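Long-range contacts in short-chain dehydrogenase/reductase SDR (Burkholderia phymatum, PDB 5IG2), which binds NAD and probably acts as an oxidoreductase on CH-OH groups, as short-chain dehydrogenases/reductases do: residues B[64-68]-B[84-89]; B[78-82]-B[128-133]; B[93-97]-B[249-253]; B[99-103]-B[117-122]. One frame throughout, in Å; residues are numbered along the deposited sequence. Where two conformers were deposited one is given.

Interaction 1: residues B[64-68]-B[84-89]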
loop_
_atom_site.group_PDB
_atom_site.type_symbol
_atom_site.label_atom_id
_atom_site.label_comp_id
_atom_site.label_asym_id
_atom_site.label_seq_id
_atom_site.Cartn_x
_atom_site.Cartn_y
_atom_site.Cartn_z
ATOM N N GLU B 64 -32.434 -22.914 26.236
ATOM C CA GLU B 64 -33.647 -22.746 27.035
ATOM C C GLU B 64 -33.231 -22.202 28.394
ATOM O O GLU B 64 -32.642 -22.926 29.201
ATOM C CB GLU B 64 -34.391 -24.061 27.223
ATOM C CG GLU B 64 -35.143 -24.573 26.041
ATOM C CD GLU B 64 -35.925 -25.813 26.407
ATOM O OE1 GLU B 64 -36.991 -25.667 27.043
ATOM O OE2 GLU B 64 -35.453 -26.927 26.096
ATOM N N VAL B 65 -33.549 -20.940 28.657
ATOM C CA VAL B 65 -32.991 -20.237 29.807
ATOM C C VAL B 65 -34.020 -19.240 30.320
ATOM O O VAL B 65 -34.734 -18.609 29.534
ATOM C CB VAL B 65 -31.666 -19.540 29.423
ATOM C CG1 VAL B 65 -31.860 -18.656 28.202
ATOM C CG2 VAL B 65 -31.115 -18.721 30.590
ATOM N N ILE B 66 -34.111 -19.117 31.643
ATOM C CA ILE B 66 -34.798 -17.996 32.270
ATOM C C ILE B 66 -33.839 -17.328 33.244
ATOM O O ILE B 66 -32.950 -17.972 33.814
ATOM C CB ILE B 66 -36.102 -18.406 32.994
ATOM C CG1 ILE B 66 -35.798 -19.329 34.181
ATOM C CG2 ILE B 66 -37.080 -19.032 32.023
ATOM C CD1 ILE B 66 -36.999 -19.624 35.057
ATOM N N GLY B 67 -34.010 -16.019 33.414
ATOM C CA GLY B 67 -33.233 -15.254 34.368
ATOM C C GLY B 67 -34.124 -14.686 35.454
ATOM O O GLY B 67 -35.171 -14.101 35.162
ATOM N N VAL B 68 -33.729 -14.852 36.710
ATOM C CA VAL B 68 -34.548 -14.461 37.848
ATOM C C VAL B 68 -33.669 -13.648 38.785
ATOM O O VAL B 68 -32.781 -14.208 39.442
ATOM C CB VAL B 68 -35.135 -15.671 38.586
ATOM C CG1 VAL B 68 -36.004 -15.205 39.775
ATOM C CG2 VAL B 68 -35.926 -16.567 37.632
ATOM N N ALA B 84 -39.766 -20.575 40.549
ATOM C CA ALA B 84 -39.651 -20.223 39.138
ATOM C C ALA B 84 -39.015 -21.358 38.339
ATOM O O ALA B 84 -39.424 -21.632 37.202
ATOM C CB ALA B 84 -38.848 -18.933 38.987
ATOM N N ALA B 85 -38.017 -22.028 38.919
ATOM C CA ALA B 85 -37.401 -23.168 38.253
ATOM C C ALA B 85 -38.426 -24.257 37.967
ATOM O O ALA B 85 -38.555 -24.728 36.831
ATOM C CB ALA B 85 -36.263 -23.717 39.117
ATOM N N LEU B 86 -39.169 -24.669 38.998
ATOM C CA LEU B 86 -40.150 -25.735 38.832
ATOM C C LEU B 86 -41.270 -25.313 37.894
ATOM O O LEU B 86 -41.769 -26.129 37.108
ATOM C CB LEU B 86 -40.706 -26.144 40.195
ATOM C CG LEU B 86 -39.662 -26.719 41.165
ATOM C CD1 LEU B 86 -40.289 -27.072 42.506
ATOM C CD2 LEU B 86 -38.974 -27.935 40.557
ATOM N N GLU B 87 -41.675 -24.040 37.952
ATOM C CA GLU B 87 -42.734 -23.565 37.064
ATOM C C GLU B 87 -42.280 -23.583 35.604
ATOM O O GLU B 87 -43.056 -23.943 34.712
ATOM C CB GLU B 87 -43.181 -22.166 37.501
ATOM C CG GLU B 87 -44.156 -21.465 36.564
ATOM C CD GLU B 87 -45.447 -22.247 36.331
ATOM O OE1 GLU B 87 -46.033 -22.112 35.230
ATOM O OE2 GLU B 87 -45.875 -22.992 37.240
ATOM N N ALA B 88 -41.014 -23.240 35.340
ATOM C CA ALA B 88 -40.541 -23.209 33.960
ATOM C C ALA B 88 -40.189 -24.597 33.437
ATOM O O ALA B 88 -40.473 -24.910 32.280
ATOM C CB ALA B 88 -39.328 -22.284 33.835
ATOM N N PHE B 89 -39.559 -25.441 34.254
ATOM C CA PHE B 89 -39.012 -26.684 33.739
ATOM C C PHE B 89 -39.397 -27.931 34.524
ATOM O O PHE B 89 -39.001 -29.030 34.121
ATOM C CB PHE B 89 -37.480 -26.596 33.668
ATOM C CG PHE B 89 -36.976 -25.484 32.801
ATOM C CD1 PHE B 89 -37.328 -25.419 31.461
ATOM C CD2 PHE B 89 -36.136 -24.508 33.322
ATOM C CE1 PHE B 89 -36.853 -24.397 30.653
ATOM C CE2 PHE B 89 -35.662 -23.476 32.516
ATOM C CZ PHE B 89 -36.017 -23.426 31.181
#
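Strand 65-69 and helix 75-89 open a beta-alpha-beta crossover of the Rossmann fold, and here the last turns of the helix pack against one face of the strand, running nearly antiparallel to it at 157°. Phe89 and Ile66 bury the most surface. From the end of the helix, Phe89 lays its ring against the start of the strand: CZ comes to 4.3 Å from Val65 N, which lies at the ring edge, while CE2 is 4.5 Å from Ile66 CG1. The same ring also reaches Val42 and Val16 on the next two strands, so it spans the edge of the parallel sheet. Ile66 points straight at the helix, whose small residues Ala84 and Ala88, one turn apart, let the methyl sink close to the backbone. Its CD1 sits 3.7 Å from Ala88 CB and 3.8 Å from Ala84 O, an oxygen already taken by Ala88 N at 2.9 Å. Further along the strand, Val68 CG2 rests 4.0 Å from Ala84 CB.

Interaction 2: residues B[78-82]-B[128-133]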
loop_
_atom_site.group_PDB
_atom_site.type_symbol
_atom_site.label_atom_id
_atom_site.label_comp_id
_atom_site.label_asym_id
_atom_site.label_seq_id
_atom_site.Cartn_x
_atom_site.Cartn_y
_atom_site.Cartn_z
ATOM N N VAL B 78 -34.669 -17.047 47.538
ATOM C CA VAL B 78 -34.177 -18.347 47.105
ATOM C C VAL B 78 -35.345 -19.303 46.899
ATOM O O VAL B 78 -35.392 -20.045 45.913
ATOM C CB VAL B 78 -33.155 -18.889 48.119
ATOM C CG1 VAL B 78 -32.693 -20.286 47.711
ATOM C CG2 VAL B 78 -31.995 -17.915 48.239
ATOM N N GLN B 79 -36.316 -19.290 47.819
ATOM C CA GLN B 79 -37.520 -20.092 47.625
ATOM C C GLN B 79 -38.245 -19.690 46.342
ATOM O O GLN B 79 -38.746 -20.550 45.609
ATOM C CB GLN B 79 -38.450 -19.953 48.828
ATOM C CG GLN B 79 -39.714 -20.796 48.719
ATOM C CD GLN B 79 -39.436 -22.294 48.734
ATOM O OE1 GLN B 79 -38.906 -22.833 49.713
ATOM N NE2 GLN B 79 -39.807 -22.976 47.650
ATOM N N ALA B 80 -38.304 -18.386 46.051
ATOM C CA ALA B 80 -38.955 -17.933 44.828
ATOM C C ALA B 80 -38.208 -18.418 43.592
ATOM O O ALA B 80 -38.829 -18.705 42.561
ATOM C CB ALA B 80 -39.064 -16.407 44.829
ATOM N N LEU B 81 -36.880 -18.524 43.688
ATOM C CA LEU B 81 -36.077 -19.033 42.585
ATOM C C LEU B 81 -36.397 -20.498 42.298
ATOM O O LEU B 81 -36.511 -20.896 41.132
ATOM C CB LEU B 81 -34.592 -18.846 42.908
ATOM C CG LEU B 81 -33.590 -19.398 41.893
ATOM C CD1 LEU B 81 -33.704 -18.638 40.570
ATOM C CD2 LEU B 81 -32.168 -19.354 42.449
ATOM N N ALA B 82 -36.532 -21.319 43.347
ATOM C CA ALA B 82 -36.951 -22.701 43.150
ATOM C C ALA B 82 -38.333 -22.763 42.518
ATOM O O ALA B 82 -38.567 -23.565 41.607
ATOM C CB ALA B 82 -36.942 -23.459 44.475
ATOM N N HIS B 128 -29.387 -21.309 52.273
ATOM C CA HIS B 128 -30.730 -21.265 51.707
ATOM C C HIS B 128 -30.832 -22.178 50.491
ATOM O O HIS B 128 -31.838 -22.874 50.311
ATOM C CB HIS B 128 -31.108 -19.843 51.308
ATOM C CG HIS B 128 -31.234 -18.886 52.449
ATOM N ND1 HIS B 128 -31.848 -19.212 53.638
ATOM C CD2 HIS B 128 -30.864 -17.586 52.560
ATOM C CE1 HIS B 128 -31.831 -18.161 54.441
ATOM N NE2 HIS B 128 -31.248 -17.159 53.810
ATOM N N GLY B 129 -29.803 -22.168 49.636
ATOM C CA GLY B 129 -29.810 -23.036 48.468
ATOM C C GLY B 129 -29.969 -24.497 48.845
ATOM O O GLY B 129 -30.842 -25.195 48.328
ATOM N N VAL B 130 -29.151 -24.965 49.785
ATOM C CA VAL B 130 -29.247 -26.352 50.232
ATOM C C VAL B 130 -30.610 -26.623 50.854
ATOM O O VAL B 130 -31.282 -27.609 50.519
ATOM C CB VAL B 130 -28.109 -26.665 51.216
ATOM C CG1 VAL B 130 -28.372 -27.999 51.943
ATOM C CG2 VAL B 130 -26.776 -26.667 50.475
ATOM N N ARG B 131 -31.041 -25.746 51.764
ATOM C CA ARG B 131 -32.302 -25.956 52.477
ATOM C C ARG B 131 -33.491 -26.007 51.526
ATOM O O ARG B 131 -34.402 -26.824 51.701
ATOM C CB ARG B 131 -32.503 -24.847 53.516
ATOM C CG ARG B 131 -33.818 -24.925 54.264
ATOM C CD ARG B 131 -33.932 -23.806 55.285
ATOM N NE ARG B 131 -33.744 -22.491 54.685
ATOM C CZ ARG B 131 -34.683 -21.842 54.007
ATOM N NH1 ARG B 131 -35.880 -22.399 53.835
ATOM N NH2 ARG B 131 -34.424 -20.644 53.494
ATOM N N VAL B 132 -33.502 -25.143 50.515
ATOM C CA VAL B 132 -34.646 -25.068 49.618
ATOM C C VAL B 132 -34.615 -26.192 48.589
ATOM O O VAL B 132 -35.630 -26.851 48.337
ATOM C CB VAL B 132 -34.699 -23.687 48.942
ATOM C CG1 VAL B 132 -35.678 -23.709 47.781
ATOM C CG2 VAL B 132 -35.094 -22.615 49.974
ATOM N N PHE B 133 -33.457 -26.437 47.984
ATOM C CA PHE B 133 -33.414 -27.306 46.812
ATOM C C PHE B 133 -33.136 -28.769 47.143
ATOM O O PHE B 133 -33.592 -29.654 46.402
ATOM C CB PHE B 133 -32.358 -26.806 45.819
ATOM C CG PHE B 133 -32.761 -25.565 45.076
ATOM C CD1 PHE B 133 -33.472 -25.654 43.891
ATOM C CD2 PHE B 133 -32.418 -24.309 45.558
ATOM C CE1 PHE B 133 -33.832 -24.505 43.198
ATOM C CE2 PHE B 133 -32.784 -23.156 44.871
ATOM C CZ PHE B 133 -33.487 -23.256 43.693
HETATM O O HOH W 1 -38.227 -21.487 52.283
#
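Val78 drives its side chain as a knob into a hole formed by His128, Gly129, Val132 and Phe133. Its CG2 lies 3.7 Å from His128 CB, while Val78 CG1 is 3.9 Å from Gly129 N and 4.0 Å from both Val132 CG2 and Phe133 CE2. One turn on, Ala82 CB fits against Val132 CG1 and Phe133 CE1, both at 3.5 Å. The Phe133 ring reaches on to Leu81, with CZ 4.3 Å from Leu81 CG, and both residues also touch Val18 of the central sheet. This is the packing of neighbouring helices on one face of a Rossmann fold: helix 75-89 and helix 112-140 follow successive strands and cross here at -44°, their axes 9.5 Å apart. Helix 112-140 also faces the second subunit, where His128 packs on Ala112 and Arg131 on Ser110 of that chain. At the more open side of the contact a water links the two helices, donating to Gln79 OE1 at 3.0 Å and accepting from Arg131 NH1 at 3.0 Å; the amide nitrogen of Gln79 is bonded to Asp83.

Interaction 3: residues B[93-97]-B[249-253]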
loop_
_atom_site.group_PDB
_atom_site.type_symbol
_atom_site.label_atom_id
_atom_site.label_comp_id
_atom_site.label_asym_id
_atom_site.label_seq_id
_atom_site.Cartn_x
_atom_site.Cartn_y
_atom_site.Cartn_z
ATOM N N HIS B 93 -32.053 -30.422 38.625
ATOM C CA HIS B 93 -31.090 -31.513 38.703
ATOM C C HIS B 93 -29.712 -31.084 39.153
ATOM O O HIS B 93 -28.999 -31.879 39.772
ATOM C CB HIS B 93 -30.958 -32.207 37.347
ATOM C CG HIS B 93 -32.235 -32.800 36.864
ATOM N ND1 HIS B 93 -32.996 -32.216 35.880
ATOM C CD2 HIS B 93 -32.903 -33.912 37.248
ATOM C CE1 HIS B 93 -34.067 -32.956 35.660
ATOM N NE2 HIS B 93 -34.036 -33.990 36.480
ATOM N N LEU B 94 -29.324 -29.857 38.843
ATOM C CA LEU B 94 -28.007 -29.340 39.176
ATOM C C LEU B 94 -28.174 -27.971 39.817
ATOM O O LEU B 94 -28.848 -27.103 39.254
ATOM C CB LEU B 94 -27.152 -29.257 37.909
ATOM C CG LEU B 94 -25.646 -29.090 38.017
ATOM C CD1 LEU B 94 -25.065 -30.052 39.041
ATOM C CD2 LEU B 94 -25.035 -29.314 36.640
ATOM N N LEU B 95 -27.573 -27.781 40.990
ATOM C CA LEU B 95 -27.615 -26.502 41.685
ATOM C C LEU B 95 -26.193 -26.040 41.937
ATOM O O LEU B 95 -25.404 -26.769 42.544
ATOM C CB LEU B 95 -28.373 -26.602 43.013
ATOM C CG LEU B 95 -28.289 -25.349 43.901
ATOM C CD1 LEU B 95 -29.000 -24.163 43.244
ATOM C CD2 LEU B 95 -28.869 -25.612 45.285
ATOM N N PHE B 96 -25.874 -24.830 41.480
ATOM C CA PHE B 96 -24.584 -24.193 41.751
ATOM C C PHE B 96 -24.829 -23.058 42.742
ATOM O O PHE B 96 -25.311 -21.990 42.352
ATOM C CB PHE B 96 -23.947 -23.648 40.469
ATOM C CG PHE B 96 -23.505 -24.699 39.491
ATOM C CD1 PHE B 96 -24.382 -25.210 38.556
ATOM C CD2 PHE B 96 -22.193 -25.136 39.474
ATOM C CE1 PHE B 96 -23.968 -26.163 37.642
ATOM C CE2 PHE B 96 -21.774 -26.090 38.563
ATOM C CZ PHE B 96 -22.662 -26.602 37.643
ATOM N N ASN B 97 -24.498 -23.275 44.020
ATOM C CA ASN B 97 -24.560 -22.199 45.022
ATOM C C ASN B 97 -23.237 -21.447 44.933
ATOM O O ASN B 97 -22.268 -21.747 45.638
ATOM C CB ASN B 97 -24.804 -22.737 46.432
ATOM C CG ASN B 97 -26.173 -23.398 46.598
ATOM O OD1 ASN B 97 -27.212 -22.797 46.320
ATOM N ND2 ASN B 97 -26.172 -24.639 47.070
ATOM N N THR B 249 -15.065 -28.179 36.515
ATOM C CA THR B 249 -16.162 -28.446 37.444
ATOM C C THR B 249 -17.127 -29.482 36.870
ATOM O O THR B 249 -17.511 -30.437 37.554
ATOM C CB THR B 249 -16.879 -27.137 37.780
ATOM O OG1 THR B 249 -15.962 -26.274 38.456
ATOM C CG2 THR B 249 -18.102 -27.374 38.670
ATOM N N PHE B 250 -17.512 -29.327 35.599
ATOM C CA PHE B 250 -18.428 -30.301 35.009
ATOM C C PHE B 250 -17.785 -31.686 34.885
ATOM O O PHE B 250 -18.464 -32.704 35.058
ATOM C CB PHE B 250 -18.926 -29.794 33.655
ATOM C CG PHE B 250 -20.141 -28.901 33.756
ATOM C CD1 PHE B 250 -20.015 -27.575 34.146
ATOM C CD2 PHE B 250 -21.409 -29.397 33.478
ATOM C CE1 PHE B 250 -21.132 -26.751 34.232
ATOM C CE2 PHE B 250 -22.527 -28.584 33.561
ATOM C CZ PHE B 250 -22.384 -27.255 33.941
ATOM N N GLU B 251 -16.484 -31.752 34.584
ATOM C CA GLU B 251 -15.809 -33.046 34.602
ATOM C C GLU B 251 -15.926 -33.704 35.975
ATOM O O GLU B 251 -16.186 -34.911 36.072
ATOM C CB GLU B 251 -14.337 -32.891 34.203
ATOM C CG GLU B 251 -14.129 -32.616 32.733
ATOM C CD GLU B 251 -12.694 -32.236 32.392
ATOM O OE1 GLU B 251 -11.867 -32.093 33.319
ATOM O OE2 GLU B 251 -12.397 -32.069 31.190
ATOM N N ALA B 252 -15.750 -32.924 37.050
ATOM C CA ALA B 252 -15.866 -33.491 38.390
ATOM C C ALA B 252 -17.291 -33.960 38.670
ATOM O O ALA B 252 -17.493 -35.042 39.236
ATOM C CB ALA B 252 -15.421 -32.468 39.437
ATOM N N ILE B 253 -18.290 -33.153 38.294
ATOM C CA ILE B 253 -19.685 -33.555 38.478
ATOM C C ILE B 253 -19.955 -34.866 37.760
ATOM O O ILE B 253 -20.612 -35.767 38.300
ATOM C CB ILE B 253 -20.647 -32.463 37.975
ATOM C CG1 ILE B 253 -20.465 -31.144 38.732
ATOM C CG2 ILE B 253 -22.085 -32.949 38.067
ATOM C CD1 ILE B 253 -21.215 -29.993 38.060
#
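This is a buried, wholly apolar strand-to-helix contact in which helix 242-254 covers the sheet face opposite to that packed by helices 75-89 and 112-140. Leu94 and Phe96, two residues apart on strand 94-97, both point at it. Ile253 bridges them: its CD1 is 4.0 Å from Leu94 CD1 and 3.7 Å from Phe96 CZ. Phe250, set sideways on the helix, swings its ring back to the strand, bringing CE1 to 3.7 Å from Phe96 CZ and CE2 to 4.0 Å from Leu94 CD2; the two phenyl rings meet obliquely, centroids 5.6 Å apart and planes at 34°. Thr249 CG2 approaches the edge of the Phe96 ring, 3.9 Å from CE2, while its hydroxyl is bonded to Val245 O. Phe30, on helix 25-36, stacks on Phe96 and extends the aromatic cluster. Helices shielding both faces of a central parallel strand are the hallmark of the three-layer Rossmann fold; just past this strand comes Asn98, which binds NAD.

Interaction 4: residues B[99-103]-B[117-122]. With NAD (nicotinamide-adenine-dinucleotide), chain F.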
loop_
_atom_site.group_PDB
_atom_site.type_symbol
_atom_site.label_atom_id
_atom_site.label_comp_id
_atom_site.label_asym_id
_atom_site.label_seq_id
_atom_site.Cartn_x
_atom_site.Cartn_y
_atom_site.Cartn_z
ATOM N N ALA B 99 -22.862 -17.640 43.898
ATOM C CA ALA B 99 -22.741 -16.220 44.219
ATOM C C ALA B 99 -21.858 -16.021 45.441
ATOM O O ALA B 99 -21.893 -16.806 46.393
ATOM C CB ALA B 99 -24.120 -15.598 44.476
ATOM N N GLY B 100 -21.052 -14.964 45.403
ATOM C CA GLY B 100 -20.193 -14.656 46.529
ATOM C C GLY B 100 -19.678 -13.242 46.432
ATOM O O GLY B 100 -19.673 -12.632 45.357
ATOM N N VAL B 101 -19.271 -12.709 47.587
ATOM C CA VAL B 101 -18.691 -11.378 47.701
ATOM C C VAL B 101 -17.487 -11.473 48.630
ATOM O O VAL B 101 -17.198 -12.530 49.199
ATOM C CB VAL B 101 -19.705 -10.329 48.222
ATOM C CG1 VAL B 101 -20.882 -10.196 47.287
ATOM C CG2 VAL B 101 -20.186 -10.689 49.639
ATOM N N GLY B 102 -16.794 -10.355 48.803
ATOM C CA GLY B 102 -15.645 -10.339 49.690
ATOM C C GLY B 102 -15.357 -8.957 50.225
ATOM O O GLY B 102 -15.850 -7.947 49.713
ATOM N N ALA B 103 -14.546 -8.930 51.277
ATOM C CA ALA B 103 -14.005 -7.709 51.849
ATOM C C ALA B 103 -12.687 -8.068 52.508
ATOM O O ALA B 103 -12.488 -9.209 52.928
ATOM C CB ALA B 103 -14.965 -7.084 52.866
ATOM N N TRP B 117 -22.638 -8.701 55.542
ATOM C CA TRP B 117 -22.724 -8.759 54.089
ATOM C C TRP B 117 -22.094 -10.041 53.557
ATOM O O TRP B 117 -22.739 -10.820 52.843
ATOM C CB TRP B 117 -22.040 -7.536 53.482
ATOM C CG TRP B 117 -22.006 -7.527 51.966
ATOM C CD1 TRP B 117 -23.009 -7.901 51.117
ATOM C CD2 TRP B 117 -20.903 -7.130 51.137
ATOM N NE1 TRP B 117 -22.602 -7.744 49.808
ATOM C CE2 TRP B 117 -21.312 -7.277 49.794
ATOM C CE3 TRP B 117 -19.608 -6.660 51.401
ATOM C CZ2 TRP B 117 -20.474 -6.963 48.712
ATOM C CZ3 TRP B 117 -18.768 -6.358 50.324
ATOM C CH2 TRP B 117 -19.208 -6.511 48.995
ATOM N N VAL B 118 -20.827 -10.279 53.910
ATOM C CA VAL B 118 -20.099 -11.423 53.365
ATOM C C VAL B 118 -20.738 -12.725 53.815
ATOM O O VAL B 118 -20.906 -13.658 53.021
ATOM C CB VAL B 118 -18.613 -11.363 53.770
ATOM C CG1 VAL B 118 -17.850 -12.566 53.203
ATOM C CG2 VAL B 118 -17.992 -10.055 53.307
ATOM N N PHE B 119 -21.106 -12.818 55.091
ATOM C CA PHE B 119 -21.678 -14.075 55.549
ATOM C C PHE B 119 -23.087 -14.273 55.012
ATOM O O PHE B 119 -23.503 -15.415 54.771
ATOM C CB PHE B 119 -21.633 -14.154 57.077
ATOM C CG PHE B 119 -20.369 -14.799 57.588
ATOM C CD1 PHE B 119 -19.168 -14.109 57.560
ATOM C CD2 PHE B 119 -20.373 -16.111 58.038
ATOM C CE1 PHE B 119 -17.987 -14.706 58.000
ATOM C CE2 PHE B 119 -19.205 -16.716 58.484
ATOM C CZ PHE B 119 -18.009 -16.011 58.467
ATOM N N GLY B 120 -23.818 -13.181 54.781
ATOM C CA GLY B 120 -25.151 -13.308 54.220
ATOM C C GLY B 120 -25.138 -13.903 52.825
ATOM O O GLY B 120 -25.976 -14.742 52.488
ATOM N N VAL B 121 -24.187 -13.484 51.994
ATOM C CA VAL B 121 -24.111 -14.046 50.649
ATOM C C VAL B 121 -23.393 -15.385 50.667
ATOM O O VAL B 121 -23.913 -16.392 50.167
ATOM C CB VAL B 121 -23.418 -13.067 49.683
ATOM C CG1 VAL B 121 -23.424 -13.648 48.257
ATOM C CG2 VAL B 121 -24.077 -11.675 49.751
ATOM N N ASN B 122 -22.186 -15.409 51.241
ATOM C CA ASN B 122 -21.278 -16.538 51.072
ATOM C C ASN B 122 -21.691 -17.753 51.885
ATOM O O ASN B 122 -21.442 -18.886 51.460
ATOM C CB ASN B 122 -19.853 -16.138 51.468
ATOM C CG ASN B 122 -19.234 -15.140 50.511
ATOM O OD1 ASN B 122 -19.918 -14.573 49.662
ATOM N ND2 ASN B 122 -17.917 -14.929 50.638
HETATM P PA NAD F . -18.101 -12.351 40.057
HETATM O O1A NAD F . -18.180 -11.029 40.714
HETATM O O2A NAD F . -17.628 -12.287 38.597
HETATM O O5B NAD F . -19.463 -13.174 40.116
HETATM C C5B NAD F . -20.198 -13.299 41.348
HETATM C C4B NAD F . -21.614 -12.886 41.058
HETATM O O4B NAD F . -22.407 -13.026 42.258
HETATM C C3B NAD F . -21.798 -11.437 40.574
HETATM O O3B NAD F . -22.483 -11.387 39.328
HETATM C C2B NAD F . -22.638 -10.786 41.685
HETATM O O2B NAD F . -23.565 -9.831 41.181
HETATM C C1B NAD F . -23.370 -11.995 42.249
HETATM N N9A NAD F . -23.881 -11.811 43.601
HETATM C C8A NAD F . -23.269 -11.168 44.645
HETATM N N7A NAD F . -24.018 -11.053 45.715
HETATM C C5A NAD F . -25.206 -11.669 45.352
HETATM C C6A NAD F . -26.417 -11.872 46.039
HETATM N N6A NAD F . -26.672 -11.379 47.254
HETATM N N1A NAD F . -27.391 -12.562 45.405
HETATM C C2A NAD F . -27.164 -12.997 44.160
HETATM N N3A NAD F . -26.074 -12.843 43.400
HETATM C C4A NAD F . -25.128 -12.159 44.058
HETATM O O3 NAD F . -17.113 -13.293 40.872
HETATM P PN NAD F . -16.780 -14.852 40.755
HETATM O O1N NAD F . -17.367 -15.407 39.510
HETATM O O2N NAD F . -15.326 -14.992 40.991
HETATM O O5D NAD F . -17.570 -15.379 42.034
HETATM C C5D NAD F . -18.204 -16.676 42.045
HETATM C C4D NAD F . -17.746 -17.411 43.282
HETATM O O4D NAD F . -16.365 -17.823 43.141
HETATM C C3D NAD F . -17.824 -16.616 44.591
HETATM O O3D NAD F . -18.368 -17.440 45.615
HETATM C C2D NAD F . -16.355 -16.315 44.896
HETATM O O2D NAD F . -16.154 -16.144 46.293
HETATM C C1D NAD F . -15.722 -17.591 44.362
HETATM N N1N NAD F . -14.201 -17.561 44.112
HETATM C C2N NAD F . -13.707 -16.676 43.227
HETATM C C3N NAD F . -12.351 -16.655 42.953
HETATM C C7N NAD F . -11.745 -15.814 41.873
HETATM O O7N NAD F . -10.525 -15.586 41.896
HETATM N N7N NAD F . -12.556 -15.248 40.995
HETATM C C4N NAD F . -11.528 -17.568 43.601
HETATM C C5N NAD F . -12.068 -18.477 44.494
HETATM C C6N NAD F . -13.416 -18.456 44.745
HETATM O O HOH W 2 -24.016 -17.960 47.839
#
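Ala99 and Gly100 close the Asn-Asn-Ala-Gly motif of classical short-chain dehydrogenases, after the central Rossmann strand and beside the bound NAD. Ala99 has CB 3.5 Å from NAD N3A, and its carbonyl oxygen shares a water with Val121 O, each 2.8 Å away. Gly100 squeezes between cofactor and helix: its CA is 3.5 Å from NAD O3D and 3.1 Å from Asn122 OD1, and a beta-carbon would collide with the ribose hydroxyl. Val101 is pinned by its backbone, since Asn122 OD1 accepts from Val101 N and Asn122 ND2 donates to Val101 O, both at 2.9 Å. Asn122, at a pi-type turn, probably corresponds to the asparagine of the family's Asn-Ser-Tyr-Lys tetrad; its ND2 is also hydrogen-bonded to Ser167 OG. Val101 CG2 makes a CH-pi contact, 3.8 Å from the centroid of the Trp117 five-membered ring, and Val101 CG1 is 3.6 Å from NAD N7A. Gly102 O passes 3.4 Å from Trp117 CZ3, and Ala103 CB meets Val118 CG2 at 4.3 Å.

How the interactions relate
Interactions 1 and 2 share helix 75-89, whose earlier turns meet helix 112-140 and whose last turns pack on edge strand 65-69; their centres are 13 Å apart and Val68 CB touches Leu81 CD1 at 3.8 Å. Interaction 3 works on the other face of the sheet, yet its strand 94-97 also supports interaction 2, with Phe133 CB 3.7 Å from Leu95 CD2. Along the chain, interaction 1 closes before interaction 3 opens, and interaction 4 is nested within the loops closed by interactions 2 and 3. Interaction 4, 20 Å from interaction 3 between centres, continues directly from strand 94-97 and uses helix 112-140, so the layered Rossmann core leads straight into the NAD pocket.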